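Local coordinates for HNH nuclease domain-containing protein (Streptomyces coelicolor, PDB 5ZMO), which binds phosphorothioated DNA through its sulfur-binding domain, the part present here, and is probably an HNH-type endonuclease of type IV restriction, at residues W87-A92 / V112-G117. Residues are numbered along the deposited sequence; the frame is centred on the assembly and turned at random.
Sequences WCVEQA and VDPSAG
C88 and V89 pair with G117 and A116 as neighbouring antiparallel strands. Strand 115-117 is the middle strand of a small three-stranded sheet in the sulfur-binding domain, with strand 47-49 along its other edge. The contact is structural, its nearest atom about 11 Å from the bound DNA.

Three backbone hydrogen bonds join the segments. C88 and G117 form a hydrogen-bonded pair, with C88 N to G117 O at 2.8 Å and G117 N to C88 O at 3.0 Å. V89 and A116 are the non-hydrogen-bonded pair. Past it, E90 N donates to S115 O at 2.9 Å, beyond the end of strand 88-89.

The W87 indole lies under the glycine. Its CG, anti to the backbone N and beside the carbonyl carbon (chi1 -161°), is thereby set close to G117 O. G117 CA sits over the six-membered ring, 3.5 Å from its centroid, in a CH-pi contact only 9° off the normal. A116 CB approaches the same indole obliquely, nearest NE1.

V89 shares a face of the sheet with A116, and its CG2 meets A116 CB at 3.9 Å. P114 lies beside V89, pointing the same way, and CG1 meets P114 CB. Helix 70-83 packs on this side through V82 and F78. Farther along, the Q91 and V112 side chains run antiparallel to each other, with V112 CG1 against the amide end of Q91.

Waters link the segments beyond the strand pairing. One water accepts from Q91 NE2 and lies within bonding distance of V112 O. Another accepts from S115 N at 2.9 Å and from Q91 NE2, and donates to E90 OE2 at 3.0 Å.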
loop_
_atom_site.group_PDB
_atom_site.type_symbol
_atom_site.label_atom_id
_atom_site.label_comp_id
_atom_site.label_asym_id
_atom_site.label_seq_id
_atom_site.Cartn_x
_atom_site.Cartn_y
_atom_site.Cartn_z
ATOM N N TRP A 87 -6.071 2.456 -5.888
ATOM C CA TRP A 87 -5.540 3.614 -5.192
ATOM C C TRP A 87 -5.931 4.926 -5.842
ATOM O O TRP A 87 -6.098 4.961 -7.053
ATOM C CB TRP A 87 -4.035 3.460 -5.089
ATOM C CG TRP A 87 -3.289 4.234 -4.092
ATOM C CD1 TRP A 87 -2.408 5.260 -4.368
ATOM C CD2 TRP A 87 -3.203 4.027 -2.686
ATOM N NE1 TRP A 87 -1.831 5.713 -3.238
ATOM C CE2 TRP A 87 -2.251 4.947 -2.183
ATOM C CE3 TRP A 87 -3.808 3.121 -1.785
ATOM C CZ2 TRP A 87 -1.928 5.040 -0.837
ATOM C CZ3 TRP A 87 -3.450 3.177 -0.459
ATOM C CH2 TRP A 87 -2.496 4.134 0.018
ATOM N N CYS A 88 -6.058 5.964 -5.021
ATOM C CA CYS A 88 -6.440 7.320 -5.496
ATOM C C CYS A 88 -5.417 8.301 -4.966
ATOM O O CYS A 88 -5.121 8.282 -3.785
ATOM C CB CYS A 88 -7.780 7.747 -4.885
ATOM S SG CYS A 88 -9.078 6.572 -5.244
ATOM N N VAL A 89 -4.911 9.180 -5.814
ATOM C CA VAL A 89 -4.010 10.243 -5.400
ATOM C C VAL A 89 -4.689 11.578 -5.762
ATOM O O VAL A 89 -4.949 11.830 -6.898
ATOM C CB VAL A 89 -2.619 10.120 -6.090
ATOM C CG1 VAL A 89 -1.748 11.296 -5.727
ATOM C CG2 VAL A 89 -1.862 8.831 -5.695
ATOM N N GLU A 90 -5.020 12.386 -4.786
ATOM C CA GLU A 90 -5.614 13.718 -5.023
ATOM C C GLU A 90 -4.516 14.664 -5.549
ATOM O O GLU A 90 -3.325 14.463 -5.276
ATOM C CB GLU A 90 -6.144 14.348 -3.744
ATOM C CG GLU A 90 -7.277 13.673 -3.050
ATOM C CD GLU A 90 -7.948 14.630 -2.035
ATOM O OE1 GLU A 90 -9.200 14.694 -2.021
ATOM O OE2 GLU A 90 -7.238 15.355 -1.276
ATOM N N GLN A 91 -4.917 15.683 -6.314
ATOM C CA GLN A 91 -3.965 16.715 -6.803
ATOM C C GLN A 91 -2.927 16.110 -7.704
ATOM O O GLN A 91 -1.803 16.666 -7.786
ATOM C CB GLN A 91 -3.288 17.479 -5.653
ATOM C CG GLN A 91 -4.209 18.087 -4.598
ATOM C CD GLN A 91 -3.452 18.960 -3.593
ATOM O OE1 GLN A 91 -3.177 20.134 -3.860
ATOM N NE2 GLN A 91 -3.065 18.393 -2.466
ATOM N N ALA A 92 -3.265 15.017 -8.396
ATOM C CA ALA A 92 -2.280 14.292 -9.214
ATOM C C ALA A 92 -1.756 15.166 -10.350
ATOM O O ALA A 92 -0.593 15.074 -10.745
ATOM C CB ALA A 92 -2.861 13.041 -9.774
ATOM N N VAL A 112 3.805 19.290 -2.823
ATOM C CA VAL A 112 2.359 19.308 -2.990
ATOM C C VAL A 112 1.725 18.600 -1.782
ATOM O O VAL A 112 0.664 18.998 -1.302
ATOM C CB VAL A 112 1.958 18.652 -4.311
ATOM C CG1 VAL A 112 0.447 18.446 -4.372
ATOM C CG2 VAL A 112 2.454 19.512 -5.486
ATOM N N ASP A 113 2.406 17.546 -1.289
ATOM C CA ASP A 113 1.927 16.695 -0.189
ATOM C C ASP A 113 0.505 16.227 -0.442
ATOM O O ASP A 113 -0.388 16.505 0.394
ATOM C CB ASP A 113 2.027 17.390 1.163
ATOM C CG ASP A 113 2.041 16.423 2.314
ATOM O OD1 ASP A 113 2.123 15.204 2.036
ATOM O OD2 ASP A 113 2.017 16.844 3.496
ATOM N N PRO A 114 0.263 15.592 -1.594
ATOM C CA PRO A 114 -1.079 15.109 -1.950
ATOM C C PRO A 114 -1.602 14.063 -1.021
ATOM O O PRO A 114 -0.813 13.254 -0.502
ATOM C CB PRO A 114 -0.885 14.468 -3.291
ATOM C CG PRO A 114 0.503 13.964 -3.236
ATOM C CD PRO A 114 1.256 15.042 -2.530
ATOM N N SER A 115 -2.918 14.084 -0.797
ATOM C CA SER A 115 -3.530 12.994 -0.059
ATOM C C SER A 115 -3.846 11.800 -0.959
ATOM O O SER A 115 -4.023 11.915 -2.154
ATOM C CB SER A 115 -4.724 13.489 0.750
ATOM O OG SER A 115 -4.255 14.176 1.885
ATOM N N ALA A 116 -3.829 10.588 -0.402
ATOM C CA ALA A 116 -4.101 9.450 -1.178
ATOM C C ALA A 116 -4.542 8.331 -0.280
ATOM O O ALA A 116 -4.341 8.402 0.935
ATOM C CB ALA A 116 -2.869 8.985 -1.928
ATOM N N GLY A 117 -5.125 7.333 -0.940
ATOM C CA GLY A 117 -5.506 6.088 -0.274
ATOM C C GLY A 117 -6.409 5.233 -1.121
ATOM O O GLY A 117 -6.467 5.344 -2.353
HETATM O O HOH W 1 -4.497 16.468 -1.404
HETATM O O HOH W 2 -1.817 18.898 -0.218
HETATM O O HOH W 3 -0.625 21.150 -1.830
#